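Local coordinates for putative glycosyltransferase (Mannosyltransferase) involved in glycosylating the PBCV-1 major capsid protein (Paramecium bursaria Chlorella virus 1, PDB 2P6W) that probably transfers sugar from a nucleotide-sugar donor to help glycosylate the viral major capsid protein, this chain being its manganese-binding N-terminal GT-A domain, at residues Asn39-Glu44 / Ile63-Glu68; Ser45-Thr50 / His56-Trp61; Tyr107-Glu112 / Tyr118-Gly123; Tyr160-Pro163 / Arg168-Val171. All coordinates share one frame; numbering follows the deposited sequence.

A GT-A domain illustrates how local contacts frame a nucleotide-sugar pocket. Interactions 1 and 2, with centres about 13 Å apart, share helix 59-69 and meet where Glu43 CG packs against Arg58 NH1 at 3.7 Å. Interaction 2 is nested within the chain loop that interaction 1 closes. It approaches interaction 3 at the donor site, where Arg59, a UDP-glucose-binding residue, brings NH1 to 3.0 Å from Thr122 O. The Asn121 side chain of interaction 3 lies about 6 Å from the manganese held by Asp80, Asp82 and His195. Interaction 4, away from the annotated sites, joins interaction 3 through neighbouring strands: Thr109 N lies 2.9 Å from Ile170 O, a probable hydrogen bond.

Interaction 1 (Asn39-Glu44 / Ile63-Glu68); sequences NFYYEE and IQQAAE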
loop_
_atom_site.group_PDB
_atom_site.type_symbol
_atom_site.label_atom_id
_atom_site.label_comp_id
_atom_site.label_asym_id
_atom_site.label_seq_id
_atom_site.Cartn_x
_atom_site.Cartn_y
_atom_site.Cartn_z
ATOM N N ASN A 39 -10.123 1.639 10.499
ATOM C CA ASN A 39 -9.135 2.380 11.285
ATOM C C ASN A 39 -8.153 2.998 10.309
ATOM O O ASN A 39 -7.975 2.480 9.210
ATOM C CB ASN A 39 -8.357 1.463 12.234
ATOM C CG ASN A 39 -9.258 0.627 13.126
ATOM O OD1 ASN A 39 -9.138 -0.616 13.181
ATOM N ND2 ASN A 39 -10.178 1.288 13.812
ATOM N N PHE A 40 -7.532 4.103 10.708
ATOM C CA PHE A 40 -6.550 4.782 9.885
ATOM C C PHE A 40 -5.327 5.090 10.748
ATOM O O PHE A 40 -5.463 5.730 11.795
ATOM C CB PHE A 40 -7.151 6.071 9.315
ATOM C CG PHE A 40 -6.203 6.858 8.479
ATOM C CD1 PHE A 40 -5.587 6.287 7.371
ATOM C CD2 PHE A 40 -5.917 8.183 8.802
ATOM C CE1 PHE A 40 -4.686 7.030 6.583
ATOM C CE2 PHE A 40 -5.025 8.935 8.022
ATOM C CZ PHE A 40 -4.425 8.360 6.909
ATOM N N TYR A 41 -4.164 4.582 10.328
ATOM C CA TYR A 41 -2.889 4.869 10.985
ATOM C C TYR A 41 -1.994 5.602 10.012
ATOM O O TYR A 41 -1.784 5.134 8.891
ATOM C CB TYR A 41 -2.143 3.602 11.484
ATOM C CG TYR A 41 -0.894 4.016 12.208
ATOM C CD1 TYR A 41 -0.935 4.368 13.553
ATOM C CD2 TYR A 41 0.311 4.167 11.523
ATOM C CE1 TYR A 41 0.196 4.824 14.209
ATOM C CE2 TYR A 41 1.455 4.609 12.169
ATOM C CZ TYR A 41 1.383 4.956 13.517
ATOM O OH TYR A 41 2.492 5.426 14.191
ATOM N N TYR A 42 -1.446 6.744 10.440
ATOM C CA TYR A 42 -0.565 7.528 9.558
ATOM C C TYR A 42 0.740 7.891 10.247
ATOM O O TYR A 42 0.724 8.535 11.306
ATOM C CB TYR A 42 -1.286 8.804 9.131
ATOM C CG TYR A 42 -0.670 9.497 7.954
ATOM C CD1 TYR A 42 -0.875 9.019 6.653
ATOM C CD2 TYR A 42 0.114 10.644 8.121
ATOM C CE1 TYR A 42 -0.289 9.682 5.548
ATOM C CE2 TYR A 42 0.673 11.302 7.040
ATOM C CZ TYR A 42 0.471 10.823 5.758
ATOM O OH TYR A 42 1.022 11.481 4.672
ATOM N N GLU A 43 1.869 7.479 9.668
ATOM C CA GLU A 43 3.169 7.749 10.265
ATOM C C GLU A 43 3.710 9.093 9.785
ATOM O O GLU A 43 3.996 9.273 8.599
ATOM C CB GLU A 43 4.141 6.625 9.934
ATOM C CG GLU A 43 5.505 6.744 10.648
ATOM C CD GLU A 43 5.395 6.484 12.157
ATOM O OE1 GLU A 43 4.561 5.637 12.563
ATOM O OE2 GLU A 43 6.144 7.128 12.925
ATOM N N GLU A 44 3.847 10.030 10.716
ATOM C CA GLU A 44 4.313 11.378 10.377
ATOM C C GLU A 44 5.771 11.607 10.772
ATOM O O GLU A 44 6.316 12.679 10.504
ATOM C CB GLU A 44 3.446 12.436 11.066
ATOM C CG GLU A 44 2.016 12.549 10.576
ATOM C CD GLU A 44 1.184 13.479 11.454
ATOM O OE1 GLU A 44 1.678 14.577 11.805
ATOM O OE2 GLU A 44 0.036 13.120 11.792
ATOM N N ILE A 63 3.734 -0.949 9.692
ATOM C CA ILE A 63 2.679 -1.905 10.022
ATOM C C ILE A 63 2.639 -2.301 11.519
ATOM O O ILE A 63 1.547 -2.468 12.072
ATOM C CB ILE A 63 2.676 -3.123 9.059
ATOM C CG1 ILE A 63 1.316 -3.828 9.107
ATOM C CG2 ILE A 63 3.876 -4.042 9.323
ATOM C CD1 ILE A 63 1.166 -4.916 8.067
ATOM N N GLN A 64 3.795 -2.449 12.181
ATOM C CA GLN A 64 3.796 -2.734 13.615
ATOM C C GLN A 64 3.187 -1.570 14.412
ATOM O O GLN A 64 2.484 -1.784 15.389
ATOM C CB GLN A 64 5.190 -3.138 14.169
ATOM C CG GLN A 64 5.115 -3.387 15.711
ATOM C CD GLN A 64 6.333 -4.016 16.388
ATOM O OE1 GLN A 64 7.514 -3.866 15.967
ATOM N NE2 GLN A 64 6.053 -4.694 17.487
ATOM N N GLN A 65 3.444 -0.341 13.970
ATOM C CA GLN A 65 2.851 0.841 14.599
ATOM C C GLN A 65 1.337 0.738 14.545
ATOM O O GLN A 65 0.649 0.980 15.548
ATOM C CB GLN A 65 3.265 2.116 13.864
ATOM C CG GLN A 65 4.756 2.435 13.856
ATOM C CD GLN A 65 5.229 3.013 15.175
ATOM O OE1 GLN A 65 5.338 2.297 16.170
ATOM N NE2 GLN A 65 5.511 4.305 15.193
ATOM N N ALA A 66 0.834 0.382 13.360
ATOM C CA ALA A 66 -0.616 0.234 13.144
ATOM C C ALA A 66 -1.219 -0.895 13.978
ATOM O O ALA A 66 -2.325 -0.768 14.505
ATOM C CB ALA A 66 -0.904 0.005 11.668
ATOM N N ALA A 67 -0.498 -2.006 14.074
ATOM C CA ALA A 67 -0.950 -3.145 14.874
ATOM C C ALA A 67 -1.017 -2.799 16.353
ATOM O O ALA A 67 -1.935 -3.235 17.053
ATOM C CB ALA A 67 -0.032 -4.347 14.660
ATOM N N GLU A 68 -0.038 -2.037 16.846
ATOM C CA GLU A 68 -0.083 -1.622 18.248
ATOM C C GLU A 68 -1.277 -0.708 18.533
ATOM O O GLU A 68 -1.962 -0.841 19.556
ATOM C CB GLU A 68 1.213 -0.934 18.640
ATOM C CG GLU A 68 1.243 -0.548 20.120
ATOM C CD GLU A 68 2.597 -0.077 20.582
ATOM O OE1 GLU A 68 3.545 -0.130 19.779
ATOM O OE2 GLU A 68 2.710 0.363 21.753
#
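The phenol ring of Tyr41 lies with one face against the backbone of the helix, Ala66 N standing 4.1 Å above the ring centre with Gln65 C close beside it. At the ring's edge, in its plane, is Glu43 OE1. The Gln65 amide is turned steeply to the ring, at 69°, but much less to the Glu43 carboxylate. Gln65 CB bears on the phenol end of the ring, 3.4 Å from Tyr41 CZ, while Tyr41 CB rests on Ala66 CB at 3.8 Å.

A single carboxylate oxygen ties these groups together. Glu43 OE1 accepts from Tyr41 OH at 2.6 Å and from Gln65 NE2 at 3.1 Å, both on its syn side but from opposite faces of the carboxylate plane. With OE2 hydrogen-bonded to Ser45 OG, the carboxylate is gripped at both oxygens and its rotation restrained. The bend of the Gln65 chain at chi2 (-77°) brings its amide back toward the strand, and Glu43 OE1 lies nearly in the Gln65 amide plane.

Strand 39-43 is an outermost strand of the central sheet, parallel to strand 8-13. The axis of residues 63-68, part of helix 59-69, makes 137° with that of strand 39-43, within the beta-alpha-beta crossover leading to strand 75-79. Phe40 and Tyr42 instead meet helix 20-36, so the strand is packed between helices.

Interaction 2 (Ser45-Thr50 / His56-Trp61); sequences SEPLET and HFRRSW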
loop_
_atom_site.group_PDB
_atom_site.type_symbol
_atom_site.label_atom_id
_atom_site.label_comp_id
_atom_site.label_asym_id
_atom_site.label_seq_id
_atom_site.Cartn_x
_atom_site.Cartn_y
_atom_site.Cartn_z
ATOM N N SER A 45 6.396 10.626 11.428
ATOM C CA SER A 45 7.778 10.778 11.889
ATOM C C SER A 45 8.771 10.786 10.738
ATOM O O SER A 45 8.535 10.160 9.705
ATOM C CB SER A 45 8.151 9.653 12.856
ATOM O OG SER A 45 8.175 8.407 12.179
ATOM N N GLU A 46 9.871 11.506 10.929
ATOM C CA GLU A 46 11.005 11.455 10.015
ATOM C C GLU A 46 11.756 10.134 10.201
ATOM O O GLU A 46 12.130 9.791 11.324
ATOM C CB GLU A 46 11.945 12.637 10.278
ATOM C CG GLU A 46 13.198 12.640 9.401
ATOM C CD GLU A 46 14.005 13.921 9.522
ATOM O OE1 GLU A 46 13.770 14.707 10.464
ATOM O OE2 GLU A 46 14.892 14.127 8.663
ATOM N N PRO A 47 11.982 9.393 9.100
ATOM C CA PRO A 47 12.699 8.120 9.182
ATOM C C PRO A 47 14.109 8.330 9.710
ATOM O O PRO A 47 14.750 9.333 9.376
ATOM C CB PRO A 47 12.743 7.640 7.728
ATOM C CG PRO A 47 11.673 8.422 7.018
ATOM C CD PRO A 47 11.575 9.719 7.720
ATOM N N LEU A 48 14.575 7.396 10.538
ATOM C CA LEU A 48 15.952 7.411 11.024
ATOM C C LEU A 48 16.928 6.935 9.957
ATOM O O LEU A 48 18.091 7.368 9.937
ATOM C CB LEU A 48 16.102 6.536 12.270
ATOM C CG LEU A 48 15.489 7.013 13.590
ATOM C CD1 LEU A 48 15.876 6.030 14.683
ATOM C CD2 LEU A 48 15.931 8.436 13.967
ATOM N N GLU A 49 16.460 6.022 9.097
ATOM C CA GLU A 49 17.257 5.496 7.987
ATOM C C GLU A 49 16.711 6.102 6.701
ATOM O O GLU A 49 15.600 5.781 6.284
ATOM C CB GLU A 49 17.192 3.963 7.941
ATOM C CG GLU A 49 17.783 3.311 9.178
ATOM C CD GLU A 49 17.620 1.807 9.216
ATOM O OE1 GLU A 49 17.988 1.137 8.233
ATOM O OE2 GLU A 49 17.151 1.301 10.255
ATOM N N THR A 50 17.490 6.987 6.084
ATOM C CA THR A 50 16.984 7.820 4.995
ATOM C C THR A 50 17.445 7.431 3.587
ATOM O O THR A 50 17.078 8.104 2.616
ATOM C CB THR A 50 17.346 9.302 5.212
ATOM O OG1 THR A 50 18.746 9.401 5.481
ATOM C CG2 THR A 50 16.549 9.888 6.377
ATOM N N HIS A 56 11.937 2.628 1.267
ATOM C CA HIS A 56 10.949 1.726 0.687
ATOM C C HIS A 56 10.505 0.671 1.714
ATOM O O HIS A 56 9.310 0.357 1.823
ATOM C CB HIS A 56 11.498 1.056 -0.561
ATOM C CG HIS A 56 10.453 0.326 -1.332
ATOM N ND1 HIS A 56 10.048 -0.955 -1.009
ATOM C CD2 HIS A 56 9.688 0.715 -2.381
ATOM C CE1 HIS A 56 9.103 -1.337 -1.850
ATOM N NE2 HIS A 56 8.860 -0.340 -2.690
ATOM N N PHE A 57 11.462 0.144 2.476
ATOM C CA PHE A 57 11.165 -0.903 3.454
ATOM C C PHE A 57 10.355 -0.400 4.636
ATOM O O PHE A 57 9.778 -1.200 5.367
ATOM C CB PHE A 57 12.446 -1.529 3.986
ATOM C CG PHE A 57 12.953 -2.685 3.164
ATOM C CD1 PHE A 57 12.487 -3.981 3.422
ATOM C CD2 PHE A 57 13.916 -2.491 2.168
ATOM C CE1 PHE A 57 12.955 -5.065 2.684
ATOM C CE2 PHE A 57 14.395 -3.583 1.417
ATOM C CZ PHE A 57 13.909 -4.873 1.696
ATOM N N ARG A 58 10.326 0.919 4.831
ATOM C CA ARG A 58 9.702 1.477 6.037
ATOM C C ARG A 58 8.246 1.040 6.258
ATOM O O ARG A 58 7.807 0.940 7.407
ATOM C CB ARG A 58 9.823 3.004 6.100
ATOM C CG ARG A 58 9.637 3.524 7.522
ATOM C CD ARG A 58 10.086 4.952 7.689
ATOM N NE ARG A 58 10.316 5.259 9.106
ATOM C CZ ARG A 58 9.707 6.231 9.781
ATOM N NH1 ARG A 58 8.845 7.030 9.179
ATOM N NH2 ARG A 58 9.992 6.417 11.062
ATOM N N ARG A 59 7.505 0.760 5.183
ATOM C CA ARG A 59 6.127 0.257 5.309
ATOM C C ARG A 59 6.024 -0.990 6.218
ATOM O O ARG A 59 5.025 -1.177 6.918
ATOM C CB ARG A 59 5.554 -0.046 3.935
ATOM C CG ARG A 59 6.267 -1.149 3.214
ATOM C CD ARG A 59 5.887 -1.136 1.726
ATOM N NE ARG A 59 6.574 -0.029 1.074
ATOM C CZ ARG A 59 6.257 0.457 -0.119
ATOM N NH1 ARG A 59 5.247 -0.065 -0.799
ATOM N NH2 ARG A 59 6.947 1.478 -0.623
ATOM N N SER A 60 7.057 -1.835 6.205
ATOM C CA SER A 60 7.048 -3.066 7.002
ATOM C C SER A 60 7.405 -2.811 8.470
ATOM O O SER A 60 7.272 -3.703 9.326
ATOM C CB SER A 60 7.979 -4.114 6.386
ATOM O OG SER A 60 7.528 -4.466 5.092
ATOM N N TRP A 61 7.886 -1.597 8.750
ATOM C CA TRP A 61 8.059 -1.126 10.119
ATOM C C TRP A 61 6.779 -0.423 10.589
ATOM O O TRP A 61 6.317 -0.647 11.720
ATOM C CB TRP A 61 9.272 -0.194 10.200
ATOM C CG TRP A 61 9.560 0.361 11.572
ATOM C CD1 TRP A 61 10.296 -0.224 12.552
ATOM C CD2 TRP A 61 9.127 1.625 12.086
ATOM N NE1 TRP A 61 10.343 0.593 13.663
ATOM C CE2 TRP A 61 9.621 1.728 13.403
ATOM C CE3 TRP A 61 8.325 2.664 11.578
ATOM C CZ2 TRP A 61 9.376 2.843 14.210
ATOM C CZ3 TRP A 61 8.095 3.778 12.380
ATOM C CH2 TRP A 61 8.612 3.850 13.687
#
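Arg58 NH2 donates to Ser45 OG at 2.9 Å in a fairly straight bond (161°), the hydroxyl oxygen sitting at the edge of the guanidinium, practically in its plane. The other terminal nitrogen adds two weak bonds: Arg58 NH1 reaches Ser45 O at 3.2 Å and, at greater length, Ser45 OG. The same hydroxyl is hydrogen-bonded to Glu43 OE2, so Ser45 relays between a carboxylate and a guanidinium and is probably polarised by the two.

Packing then takes over on the flat side of the cation. Pro47 CA stands 3.5 Å above the centre of the guanidinium plane, and the proline ring crosses the arginine chain at about a right angle, with Pro47 CB 3.7 Å from Arg58 NE. An Arg58 chain extended from CG to NE carries the group across to the loop and presents its face to Pro47 and its edge to Ser45.

Next along the chain, Arg59 donates from NE to His56 O at 2.9 Å. Arg59 binds UDP-glucose and forms a salt bridge to the manganese ligand Asp80.

Residues 45-50 form the loop between strand 39-43 and helix 52-57. Arg58 thus ties the junction of helices 52-57 and 59-69 to the loop just after strand 39-43, while Phe57 packs against helices 132-140 and 153-164.

Interaction 3 (Tyr107-Glu112 / Tyr118-Gly123); sequences YHTFHE and YPINTG
Phe110 and Asn121 meet where the chain folds back after strand 107-110, in the long connection of a beta-hairpin whose second strand, 124-128, is the antiparallel neighbour in the central GT-A sheet. The tight part is buried. Asn121 N donates to Phe110 O at 2.8 Å, nearly head-on to the carbonyl, and Ile120 CA adds a CA-H...O contact to the same oxygen; a water joins Phe110 N to Asn121 O. Glu112 OE1 takes Asn121 ND2 at 2.9 Å, almost straight at 171°, while Glu112 OE2 accepts Tyr118 N, also at 2.9 Å, through its anti lone pair, with Ser117 N as a further partner.

The looser side, near the exposed Pro119, is bridged by another water, which accepts from Glu112 N at 3.0 Å and donates to Tyr118 O at 2.7 Å.

The Asn121 amide lies beside the manganese site, about 3 Å between the nearest side-chain atoms of Asn121 and the metal ligand His195. Asn121 chi1 (180°) swings the amide toward Glu112, and the turn about chi2 (-62°) gives its ends different partners. While ND2 serves Glu112, OD1 is met by Asn178 ND2 and completes an Asx turn by accepting Gly123 N at 2.9 Å.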
loop_
_atom_site.group_PDB
_atom_site.type_symbol
_atom_site.label_atom_id
_atom_site.label_comp_id
_atom_site.label_asym_id
_atom_site.label_seq_id
_atom_site.Cartn_x
_atom_site.Cartn_y
_atom_site.Cartn_z
ATOM N N TYR A 107 -1.687 -12.591 2.145
ATOM C CA TYR A 107 -1.400 -11.383 1.358
ATOM C C TYR A 107 -2.270 -11.300 0.128
ATOM O O TYR A 107 -2.402 -12.282 -0.583
ATOM C CB TYR A 107 0.049 -11.434 0.853
ATOM C CG TYR A 107 1.101 -11.071 1.875
ATOM C CD1 TYR A 107 1.552 -9.752 2.005
ATOM C CD2 TYR A 107 1.658 -12.042 2.701
ATOM C CE1 TYR A 107 2.514 -9.407 2.956
ATOM C CE2 TYR A 107 2.612 -11.714 3.638
ATOM C CZ TYR A 107 3.028 -10.395 3.769
ATOM O OH TYR A 107 3.988 -10.078 4.713
ATOM N N HIS A 108 -2.850 -10.126 -0.123
ATOM C CA HIS A 108 -3.415 -9.809 -1.425
ATOM C C HIS A 108 -2.544 -8.737 -2.063
ATOM O O HIS A 108 -2.292 -7.692 -1.446
ATOM C CB HIS A 108 -4.847 -9.290 -1.277
ATOM C CG HIS A 108 -5.819 -10.356 -0.902
ATOM N ND1 HIS A 108 -6.162 -10.626 0.402
ATOM C CD2 HIS A 108 -6.479 -11.255 -1.661
ATOM C CE1 HIS A 108 -6.999 -11.647 0.433
ATOM N NE2 HIS A 108 -7.223 -12.033 -0.809
ATOM N N THR A 109 -2.036 -9.026 -3.265
ATOM C CA THR A 109 -1.160 -8.116 -3.995
ATOM C C THR A 109 -1.674 -7.938 -5.418
ATOM O O THR A 109 -2.666 -8.571 -5.816
ATOM C CB THR A 109 0.309 -8.648 -4.005
ATOM O OG1 THR A 109 0.321 -9.959 -4.598
ATOM C CG2 THR A 109 0.841 -8.707 -2.581
ATOM N N PHE A 110 -1.014 -7.072 -6.177
ATOM C CA PHE A 110 -1.491 -6.656 -7.505
ATOM C C PHE A 110 -0.364 -6.620 -8.503
ATOM O O PHE A 110 0.731 -6.161 -8.186
ATOM C CB PHE A 110 -2.199 -5.288 -7.412
ATOM C CG PHE A 110 -3.238 -5.287 -6.361
ATOM C CD1 PHE A 110 -4.506 -5.785 -6.640
ATOM C CD2 PHE A 110 -2.928 -4.906 -5.059
ATOM C CE1 PHE A 110 -5.469 -5.880 -5.642
ATOM C CE2 PHE A 110 -3.871 -4.986 -4.058
ATOM C CZ PHE A 110 -5.154 -5.483 -4.341
ATOM N N HIS A 111 -0.635 -7.127 -9.705
ATOM C CA HIS A 111 0.354 -7.030 -10.759
ATOM C C HIS A 111 0.320 -5.653 -11.407
ATOM O O HIS A 111 -0.534 -4.819 -11.078
ATOM C CB HIS A 111 0.205 -8.164 -11.787
ATOM C CG HIS A 111 -0.983 -8.037 -12.690
ATOM N ND1 HIS A 111 -1.015 -7.158 -13.750
ATOM C CD2 HIS A 111 -2.152 -8.726 -12.736
ATOM C CE1 HIS A 111 -2.165 -7.279 -14.386
ATOM N NE2 HIS A 111 -2.867 -8.237 -13.800
ATOM N N GLU A 112 1.286 -5.409 -12.296
ATOM C CA GLU A 112 1.362 -4.122 -13.025
ATOM C C GLU A 112 1.638 -4.384 -14.504
ATOM O O GLU A 112 2.299 -3.595 -15.172
ATOM C CB GLU A 112 2.410 -3.181 -12.411
ATOM C CG GLU A 112 3.821 -3.785 -12.204
ATOM C CD GLU A 112 4.854 -2.763 -11.756
ATOM O OE1 GLU A 112 4.467 -1.717 -11.189
ATOM O OE2 GLU A 112 6.057 -3.019 -11.969
ATOM N N TYR A 118 7.871 -5.170 -12.770
ATOM C CA TYR A 118 8.002 -6.224 -11.750
ATOM C C TYR A 118 6.681 -7.020 -11.622
ATOM O O TYR A 118 5.594 -6.497 -11.941
ATOM C CB TYR A 118 8.433 -5.592 -10.411
ATOM C CG TYR A 118 9.035 -6.622 -9.472
ATOM C CD1 TYR A 118 10.289 -7.181 -9.742
ATOM C CD2 TYR A 118 8.342 -7.072 -8.355
ATOM C CE1 TYR A 118 10.839 -8.144 -8.910
ATOM C CE2 TYR A 118 8.892 -8.030 -7.508
ATOM C CZ TYR A 118 10.139 -8.564 -7.801
ATOM O OH TYR A 118 10.674 -9.542 -6.993
ATOM N N PRO A 119 6.758 -8.320 -11.234
ATOM C CA PRO A 119 5.492 -9.070 -11.170
ATOM C C PRO A 119 4.405 -8.560 -10.215
ATOM O O PRO A 119 3.229 -8.856 -10.438
ATOM C CB PRO A 119 5.926 -10.477 -10.756
ATOM C CG PRO A 119 7.341 -10.578 -11.234
ATOM C CD PRO A 119 7.928 -9.194 -11.001
ATOM N N ILE A 120 4.790 -7.829 -9.169
ATOM C CA ILE A 120 3.797 -7.193 -8.294
ATOM C C ILE A 120 4.191 -5.747 -8.025
ATOM O O ILE A 120 5.383 -5.387 -8.074
ATOM C CB ILE A 120 3.572 -7.962 -6.943
ATOM C CG1 ILE A 120 4.878 -8.066 -6.131
ATOM C CG2 ILE A 120 3.014 -9.344 -7.204
ATOM C CD1 ILE A 120 4.706 -8.627 -4.707
ATOM N N ASN A 121 3.182 -4.922 -7.733
ATOM C CA ASN A 121 3.439 -3.562 -7.288
ATOM C C ASN A 121 2.849 -3.403 -5.892
ATOM O O ASN A 121 1.626 -3.484 -5.724
ATOM C CB ASN A 121 2.809 -2.580 -8.272
ATOM C CG ASN A 121 3.024 -1.148 -7.873
ATOM O OD1 ASN A 121 2.568 -0.705 -6.810
ATOM N ND2 ASN A 121 3.665 -0.381 -8.757
ATOM N N THR A 122 3.720 -3.181 -4.899
ATOM C CA THR A 122 3.285 -3.199 -3.500
ATOM C C THR A 122 2.924 -1.814 -2.962
ATOM O O THR A 122 2.865 -1.615 -1.746
ATOM C CB THR A 122 4.334 -3.868 -2.580
ATOM O OG1 THR A 122 5.610 -3.254 -2.785
ATOM C CG2 THR A 122 4.414 -5.392 -2.845
ATOM N N GLY A 123 2.625 -0.881 -3.872
ATOM C CA GLY A 123 2.116 0.441 -3.488
ATOM C C GLY A 123 0.761 0.327 -2.796
ATOM O O GLY A 123 0.339 1.229 -2.064
HETATM O O HOH W 1 0.601 -5.484 -4.173
HETATM O O HOH W 2 3.515 -6.963 -13.524
#

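Interaction 4 (Tyr160-Pro163 / Arg168-Val171); sequences YVFP and RYIV
An offset aromatic stack between Phe162 and Tyr169 joins helix 153-164 to strand 169-172, an outermost strand of the central GT-A sheet, across the short turn linking the two. The ring planes are only 8° apart and their centroids 3.8 Å apart, so the pair meets face over face, with Phe162 CD2 3.5 Å from Tyr169 CE1. The rings point in roughly opposed senses. In consequence each beta carbon makes a CH-pi contact over its partner's face: Phe162 CB is 3.9 Å from the Tyr169 ring centroid, and Tyr169 CB lies 4.1 Å from that of Phe162. On the strand side, chi1 of Tyr169 (62°) sets CG between the backbone N and the carbonyl carbon, laying the ring alongside the helix.

Val171 adds a lighter contact from two residues on, its CG2 coming obliquely to Phe162 CE2 at 4.2 Å. Phe162 also touches Tyr107 and Thr109 of strand 107-110, the parallel neighbour of the edge strand, and so packs against two strands of the sheet. This is structural packing away from the annotated sites.

Beyond the stack, a water at the edge of the tyrosine ring, in its plane, closes the polar side: it donates to Phe162 O at 2.8 Å and is hydrogen-bonded to Tyr169 OH at 3.1 Å.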
loop_
_atom_site.group_PDB
_atom_site.type_symbol
_atom_site.label_atom_id
_atom_site.label_comp_id
_atom_site.label_asym_id
_atom_site.label_seq_id
_atom_site.Cartn_x
_atom_site.Cartn_y
_atom_site.Cartn_z
ATOM N N TYR A 160 11.120 -13.549 -1.493
ATOM C CA TYR A 160 11.460 -14.143 -0.203
ATOM C C TYR A 160 10.205 -14.692 0.490
ATOM O O TYR A 160 10.174 -15.851 0.911
ATOM C CB TYR A 160 12.179 -13.138 0.706
ATOM C CG TYR A 160 12.793 -13.772 1.923
ATOM C CD1 TYR A 160 14.111 -14.214 1.899
ATOM C CD2 TYR A 160 12.055 -13.938 3.093
ATOM C CE1 TYR A 160 14.673 -14.812 3.007
ATOM C CE2 TYR A 160 12.608 -14.532 4.210
ATOM C CZ TYR A 160 13.913 -14.965 4.166
ATOM O OH TYR A 160 14.482 -15.563 5.273
ATOM N N VAL A 161 9.169 -13.865 0.599
ATOM C CA VAL A 161 7.988 -14.280 1.370
ATOM C C VAL A 161 7.158 -15.308 0.617
ATOM O O VAL A 161 6.850 -16.390 1.134
ATOM C CB VAL A 161 7.092 -13.078 1.768
ATOM C CG1 VAL A 161 5.816 -13.553 2.440
ATOM C CG2 VAL A 161 7.857 -12.154 2.724
ATOM N N PHE A 162 6.789 -14.967 -0.615
ATOM C CA PHE A 162 5.854 -15.822 -1.344
ATOM C C PHE A 162 6.301 -17.302 -1.453
ATOM O O PHE A 162 5.486 -18.203 -1.214
ATOM C CB PHE A 162 5.526 -15.234 -2.725
ATOM C CG PHE A 162 4.534 -14.090 -2.697
ATOM C CD1 PHE A 162 4.046 -13.566 -1.494
ATOM C CD2 PHE A 162 4.130 -13.500 -3.899
ATOM C CE1 PHE A 162 3.134 -12.486 -1.499
ATOM C CE2 PHE A 162 3.238 -12.436 -3.900
ATOM C CZ PHE A 162 2.734 -11.940 -2.711
ATOM N N PRO A 163 7.578 -17.566 -1.802
ATOM C CA PRO A 163 7.999 -18.977 -1.860
ATOM C C PRO A 163 7.809 -19.745 -0.569
ATOM O O PRO A 163 7.658 -20.973 -0.608
ATOM C CB PRO A 163 9.483 -18.887 -2.205
ATOM C CG PRO A 163 9.609 -17.619 -2.954
ATOM C CD PRO A 163 8.669 -16.674 -2.235
ATOM N N ARG A 168 -0.923 -19.131 0.064
ATOM C CA ARG A 168 -1.459 -18.196 1.044
ATOM C C ARG A 168 -1.340 -16.747 0.568
ATOM O O ARG A 168 -1.332 -15.813 1.364
ATOM C CB ARG A 168 -0.809 -18.410 2.423
ATOM C CG ARG A 168 -0.925 -19.844 2.920
ATOM C CD ARG A 168 -0.658 -19.932 4.423
ATOM N NE ARG A 168 -1.666 -19.230 5.220
ATOM C CZ ARG A 168 -1.625 -19.149 6.546
ATOM N NH1 ARG A 168 -0.617 -19.701 7.197
ATOM N NH2 ARG A 168 -2.573 -18.511 7.220
ATOM N N TYR A 169 -1.275 -16.569 -0.748
ATOM C CA TYR A 169 -1.289 -15.223 -1.326
ATOM C C TYR A 169 -1.998 -15.235 -2.667
ATOM O O TYR A 169 -2.087 -16.282 -3.329
ATOM C CB TYR A 169 0.136 -14.702 -1.510
ATOM C CG TYR A 169 0.988 -15.523 -2.451
ATOM C CD1 TYR A 169 1.052 -15.222 -3.817
ATOM C CD2 TYR A 169 1.722 -16.633 -1.980
ATOM C CE1 TYR A 169 1.851 -15.994 -4.675
ATOM C CE2 TYR A 169 2.531 -17.393 -2.837
ATOM C CZ TYR A 169 2.566 -17.069 -4.180
ATOM O OH TYR A 169 3.343 -17.822 -5.033
ATOM N N ILE A 170 -2.486 -14.056 -3.068
ATOM C CA ILE A 170 -3.107 -13.906 -4.369
ATOM C C ILE A 170 -2.531 -12.666 -5.034
ATOM O O ILE A 170 -2.364 -11.635 -4.376
ATOM C CB ILE A 170 -4.644 -13.791 -4.287
ATOM C CG1 ILE A 170 -5.242 -15.044 -3.619
ATOM C CG2 ILE A 170 -5.249 -13.660 -5.691
ATOM C CD1 ILE A 170 -6.801 -15.027 -3.508
ATOM N N VAL A 171 -2.240 -12.784 -6.330
ATOM C CA VAL A 171 -1.872 -11.637 -7.167
ATOM C C VAL A 171 -3.061 -11.364 -8.068
ATOM O O VAL A 171 -3.430 -12.216 -8.885
ATOM C CB VAL A 171 -0.593 -11.895 -8.011
ATOM C CG1 VAL A 171 -0.235 -10.662 -8.824
ATOM C CG2 VAL A 171 0.587 -12.259 -7.107
HETATM O O HOH W 3 4.865 -19.866 -3.326
#